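Local coordinates for protein beta-galactosidase (Bacillus circulans, PDB 4MAD) that probably hydrolyses terminal non-reducing beta-D-galactose residues of beta-D-galactosides, as a family 35 glycoside hydrolase built on a TIM barrel with additional beta domains, at residues L493-L498 with V539-G544; G548-I553 with I573-L578. All blocks are in the same frame, centred on the assembly; numbering follows the deposited sequence.

Contact 1 of 2, residues L493-L498 with V539-G544; sequences LPLKDL and VVFVNG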
# COMPACT_ATOMS: atom_id res chain seq x y z
N LEU A 493 -0.09 -7.88 -18.01
CA LEU A 493 -1.28 -8.39 -17.40
C LEU A 493 -1.59 -7.65 -16.07
O LEU A 493 -1.35 -8.13 -15.04
CB LEU A 493 -1.18 -9.90 -17.18
CG LEU A 493 -1.03 -10.82 -18.39
CD1 LEU A 493 -0.46 -12.17 -18.14
CD2 LEU A 493 -2.20 -10.85 -19.17
N PRO A 494 -2.07 -6.45 -16.22
CA PRO A 494 -2.50 -5.60 -15.10
C PRO A 494 -3.84 -6.06 -14.48
O PRO A 494 -4.19 -5.63 -13.44
CB PRO A 494 -2.69 -4.25 -15.75
CG PRO A 494 -2.88 -4.52 -17.15
CD PRO A 494 -2.16 -5.76 -17.50
N LEU A 495 -4.54 -6.90 -15.20
CA LEU A 495 -5.77 -7.52 -14.75
C LEU A 495 -6.84 -6.48 -14.40
O LEU A 495 -7.60 -6.69 -13.53
CB LEU A 495 -5.52 -8.42 -13.57
CG LEU A 495 -4.55 -9.58 -13.72
CD1 LEU A 495 -4.63 -10.46 -12.53
CD2 LEU A 495 -4.81 -10.33 -14.98
N LYS A 496 -6.83 -5.35 -15.07
CA LYS A 496 -7.85 -4.33 -14.92
C LYS A 496 -9.25 -4.65 -15.47
O LYS A 496 -10.22 -4.11 -15.02
CB LYS A 496 -7.36 -2.98 -15.45
CG LYS A 496 -6.08 -2.48 -14.83
CD LYS A 496 -5.65 -1.14 -15.29
CE LYS A 496 -5.11 -1.14 -16.66
NZ LYS A 496 -4.28 0.07 -16.90
N ASP A 497 -9.29 -5.41 -16.56
CA ASP A 497 -10.52 -5.69 -17.25
C ASP A 497 -10.50 -7.11 -17.72
O ASP A 497 -9.85 -7.42 -18.67
CB ASP A 497 -10.70 -4.77 -18.43
CG ASP A 497 -11.77 -5.23 -19.37
OD1 ASP A 497 -12.62 -5.97 -18.93
OD2 ASP A 497 -11.75 -4.85 -20.52
N LEU A 498 -11.21 -7.94 -17.00
CA LEU A 498 -11.28 -9.33 -17.27
C LEU A 498 -12.48 -9.79 -18.10
O LEU A 498 -12.68 -10.93 -18.28
CB LEU A 498 -11.24 -10.08 -15.97
CG LEU A 498 -10.04 -9.85 -15.08
CD1 LEU A 498 -10.04 -10.74 -13.95
CD2 LEU A 498 -8.86 -10.12 -15.88
N VAL A 539 -4.70 -14.13 -6.64
CA VAL A 539 -5.54 -12.99 -6.38
C VAL A 539 -7.02 -13.35 -6.58
O VAL A 539 -7.33 -14.32 -7.17
CB VAL A 539 -5.18 -11.82 -7.27
CG1 VAL A 539 -3.81 -11.33 -6.98
CG2 VAL A 539 -5.33 -12.17 -8.70
N VAL A 540 -7.89 -12.51 -6.06
CA VAL A 540 -9.31 -12.70 -6.21
C VAL A 540 -10.05 -11.42 -6.62
O VAL A 540 -9.74 -10.38 -6.17
CB VAL A 540 -9.87 -13.26 -4.91
CG1 VAL A 540 -11.31 -13.54 -5.03
CG2 VAL A 540 -9.12 -14.49 -4.59
N PHE A 541 -11.08 -11.59 -7.45
CA PHE A 541 -11.93 -10.51 -7.92
C PHE A 541 -13.36 -10.79 -7.50
O PHE A 541 -13.78 -11.88 -7.58
CB PHE A 541 -11.84 -10.31 -9.45
CG PHE A 541 -10.45 -10.06 -9.94
CD1 PHE A 541 -10.03 -8.79 -10.21
CD2 PHE A 541 -9.56 -11.08 -10.06
CE1 PHE A 541 -8.75 -8.57 -10.61
CE2 PHE A 541 -8.29 -10.84 -10.48
CZ PHE A 541 -7.89 -9.60 -10.72
N VAL A 542 -14.06 -9.81 -7.00
CA VAL A 542 -15.47 -9.97 -6.69
C VAL A 542 -16.24 -8.92 -7.46
O VAL A 542 -16.00 -7.80 -7.32
CB VAL A 542 -15.70 -9.85 -5.18
CG1 VAL A 542 -17.18 -9.79 -4.83
CG2 VAL A 542 -14.97 -10.96 -4.49
N ASN A 543 -17.06 -9.33 -8.38
CA ASN A 543 -17.74 -8.38 -9.21
C ASN A 543 -16.75 -7.41 -9.85
O ASN A 543 -17.06 -6.28 -10.04
CB ASN A 543 -18.85 -7.66 -8.47
CG ASN A 543 -19.95 -8.61 -8.02
OD1 ASN A 543 -20.33 -8.59 -6.91
ND2 ASN A 543 -20.37 -9.48 -8.86
N GLY A 544 -15.57 -7.90 -10.17
CA GLY A 544 -14.56 -7.08 -10.81
C GLY A 544 -13.68 -6.30 -9.86
O GLY A 544 -12.72 -5.72 -10.27
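Phe541 reaches from strand 539-542 into the bend of loop 493-498 and meets two of its leucines, Leu495 and Leu498. Its CB points toward the loop, and with CG anti to the carbonyl carbon (chi1 -57°) the ring extends away from its own strand. At the root of the ring, CG lies 4.1 Å from Leu498 CD1. Farther out, CD2 and CE2 of Phe541 are each 3.9 Å from the same methyl. That near-equality reflects a centred CH-pi contact: Leu498 CD1 stands 3.8 Å from the ring centroid, only 8° off the ring normal. Beyond CE1, on the same side of the ring plane as that methyl, Leu495 O approaches obliquely at 3.7 Å from Phe541 CE1. The tip, Phe541 CZ, rests on the Leu495 side chain, 3.8 Å from CD1 and close to CB as well. Both leucine side chains cross the phenylalanine at roughly a right angle. Leu495 CD1 also touches Val539 CG2, at a longer 4.3 Å, two residues back on the strand. No hydrogen bond spans the two segments, so the interface is essentially apolar. The ring of His546, on the neighbouring strand 545-551, also meets the Phe541 ring. Pro494 to Asp497 belong to a pocket occupied by 2-(2-methoxyethoxy)ethanol, and the arrangement is that of an interdomain connection packed on a beta-sheet of the galactose-binding-type beta domain.

Contact 2 of 2, residues G548-I553 with I573-L578; sequences GRYWEI and IILLEL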
# COMPACT_ATOMS: atom_id res chain seq x y z
N GLY A 548 -7.09 -8.16 -3.68
CA GLY A 548 -5.75 -8.32 -3.21
C GLY A 548 -5.18 -9.69 -3.47
O GLY A 548 -5.71 -10.42 -4.22
N ARG A 549 -4.06 -9.97 -2.86
CA ARG A 549 -3.38 -11.22 -3.01
C ARG A 549 -3.57 -12.17 -1.82
O ARG A 549 -3.84 -11.73 -0.73
CB ARG A 549 -1.88 -10.99 -3.13
CG ARG A 549 -1.46 -9.83 -4.08
CD ARG A 549 0.04 -9.73 -4.18
NE ARG A 549 0.51 -8.39 -4.41
CZ ARG A 549 1.14 -7.98 -5.50
NH1 ARG A 549 1.36 -8.82 -6.47
NH2 ARG A 549 1.53 -6.74 -5.63
N TYR A 550 -3.40 -13.46 -2.09
CA TYR A 550 -3.38 -14.48 -1.08
C TYR A 550 -2.15 -15.39 -1.29
O TYR A 550 -1.66 -15.44 -2.32
CB TYR A 550 -4.62 -15.31 -1.13
CG TYR A 550 -4.76 -16.21 -2.35
CD1 TYR A 550 -4.26 -17.47 -2.37
CD2 TYR A 550 -5.48 -15.81 -3.44
CE1 TYR A 550 -4.44 -18.29 -3.42
CE2 TYR A 550 -5.64 -16.63 -4.50
CZ TYR A 550 -5.13 -17.87 -4.50
OH TYR A 550 -5.30 -18.64 -5.60
N TRP A 551 -1.65 -16.03 -0.27
CA TRP A 551 -0.51 -16.90 -0.40
C TRP A 551 -0.55 -17.82 0.81
O TRP A 551 -0.63 -17.34 1.91
CB TRP A 551 0.74 -16.05 -0.39
CG TRP A 551 1.97 -16.72 -0.80
CD1 TRP A 551 2.14 -18.01 -1.15
CD2 TRP A 551 3.23 -16.10 -1.00
NE1 TRP A 551 3.42 -18.24 -1.51
CE2 TRP A 551 4.12 -17.08 -1.44
CE3 TRP A 551 3.69 -14.82 -0.81
CZ2 TRP A 551 5.43 -16.80 -1.68
CZ3 TRP A 551 4.96 -14.54 -1.10
CH2 TRP A 551 5.83 -15.52 -1.50
N GLU A 552 -0.41 -19.11 0.62
CA GLU A 552 -0.59 -20.09 1.67
C GLU A 552 0.40 -19.94 2.82
O GLU A 552 0.19 -20.48 3.88
CB GLU A 552 -0.43 -21.51 1.12
CG GLU A 552 0.91 -21.75 0.61
CD GLU A 552 1.12 -23.03 -0.22
OE1 GLU A 552 0.21 -23.81 -0.40
OE2 GLU A 552 2.25 -23.19 -0.71
N ILE A 553 1.50 -19.24 2.56
CA ILE A 553 2.55 -19.09 3.57
C ILE A 553 2.17 -18.22 4.76
O ILE A 553 2.84 -18.19 5.71
CB ILE A 553 3.92 -18.72 3.01
CG1 ILE A 553 3.97 -17.30 2.48
CG2 ILE A 553 4.35 -19.73 2.02
CD1 ILE A 553 5.29 -16.84 2.08
N ILE A 573 -17.44 -14.42 -8.81
CA ILE A 573 -16.20 -14.64 -8.13
C ILE A 573 -15.19 -15.21 -9.08
O ILE A 573 -15.38 -16.25 -9.61
CB ILE A 573 -16.36 -15.66 -7.04
CG1 ILE A 573 -17.50 -15.29 -6.10
CG2 ILE A 573 -15.13 -15.76 -6.30
CD1 ILE A 573 -17.48 -13.95 -5.60
N ILE A 574 -14.10 -14.49 -9.26
CA ILE A 574 -13.01 -14.96 -10.09
C ILE A 574 -11.72 -15.02 -9.33
O ILE A 574 -11.33 -14.07 -8.75
CB ILE A 574 -12.79 -14.05 -11.30
CG1 ILE A 574 -14.00 -14.13 -12.20
CG2 ILE A 574 -11.63 -14.51 -12.08
CD1 ILE A 574 -14.00 -13.19 -13.22
N LEU A 575 -11.10 -16.18 -9.34
CA LEU A 575 -9.92 -16.40 -8.57
C LEU A 575 -8.84 -16.80 -9.50
O LEU A 575 -9.06 -17.66 -10.25
CB LEU A 575 -10.16 -17.52 -7.62
CG LEU A 575 -9.06 -17.99 -6.73
CD1 LEU A 575 -9.57 -18.55 -5.44
CD2 LEU A 575 -8.27 -18.99 -7.43
N LEU A 576 -7.69 -16.15 -9.47
CA LEU A 576 -6.55 -16.57 -10.28
C LEU A 576 -5.59 -17.27 -9.35
O LEU A 576 -5.13 -16.68 -8.44
CB LEU A 576 -5.85 -15.38 -10.92
CG LEU A 576 -4.53 -15.60 -11.67
CD1 LEU A 576 -4.63 -16.60 -12.76
CD2 LEU A 576 -3.91 -14.30 -12.21
N GLU A 577 -5.36 -18.53 -9.58
CA GLU A 577 -4.43 -19.28 -8.80
C GLU A 577 -3.25 -19.69 -9.66
O GLU A 577 -3.41 -20.14 -10.72
CB GLU A 577 -5.06 -20.51 -8.21
CG GLU A 577 -4.11 -21.58 -7.90
CD GLU A 577 -3.29 -21.34 -6.62
OE1 GLU A 577 -3.85 -20.81 -5.65
OE2 GLU A 577 -2.11 -21.68 -6.61
N LEU A 578 -2.08 -19.42 -9.13
CA LEU A 578 -0.81 -19.64 -9.79
C LEU A 578 -0.32 -21.06 -9.91
O LEU A 578 0.30 -21.39 -10.83
CB LEU A 578 0.29 -18.74 -9.23
CG LEU A 578 0.06 -17.25 -9.28
CD1 LEU A 578 1.22 -16.45 -8.77
CD2 LEU A 578 -0.39 -16.82 -10.61
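Tyr550 OH donates a 2.6 Å hydrogen bond to Glu577 OE1, and around this hydroxyl the packing is tight. Leu575 CD2 lies 3.5 Å from the Tyr550 OH, and Glu577 CB comes closer still, at 3.2 Å. The carboxylate oxygen sits at the ring edge, in the ring plane, whereas the hydroxyl meets it from above the carboxylate plane, 37° out of it. Glu577 gets there through a bend at chi2 (77°), which turns OE1 back toward the tyrosine. Elsewhere the contact is loose. Tyr550 CE2 and Leu575 CG are 4.3 Å apart, and the strand axes approach no nearer than 9.3 Å, since strand 537-542 runs between them in the sheet. Beyond Tyr550 the segment runs out to the partly exposed Trp551 and the exposed Ile553, on the solvent side of the contact. The buried carboxylate has further donors: OE1 also accepts from the backbone N of Thr536 and Lys537, while OE2 accepts from those of His579 and Lys580. Five N-H and O-H donors on one buried group imply a carboxylate fixed in rotation and probably stabilised as the anion.

From the N terminus, the chain leaves strand 488-493 of the six-stranded sheet and enters loop 493-498. Contact 1 then closes a span of 40 intervening residues when strand 537-542 packs against that loop. The chain turns at once into strand 545-551, where contact 2 opens; it closes after 19 intervening residues on strand 569-577. The two are therefore in series, neither nested nor crossed, with centres about 11 Å apart. Strand 537-542 joins them, lying between 545-551 and 569-577 in the eight-stranded antiparallel sheet: Phe541 N to Ile574 O, at 2.8 Å, is a probable hydrogen bond between the contacts. Contact 1 ties the interdomain loop to this sheet; contact 2 bridges strands within it.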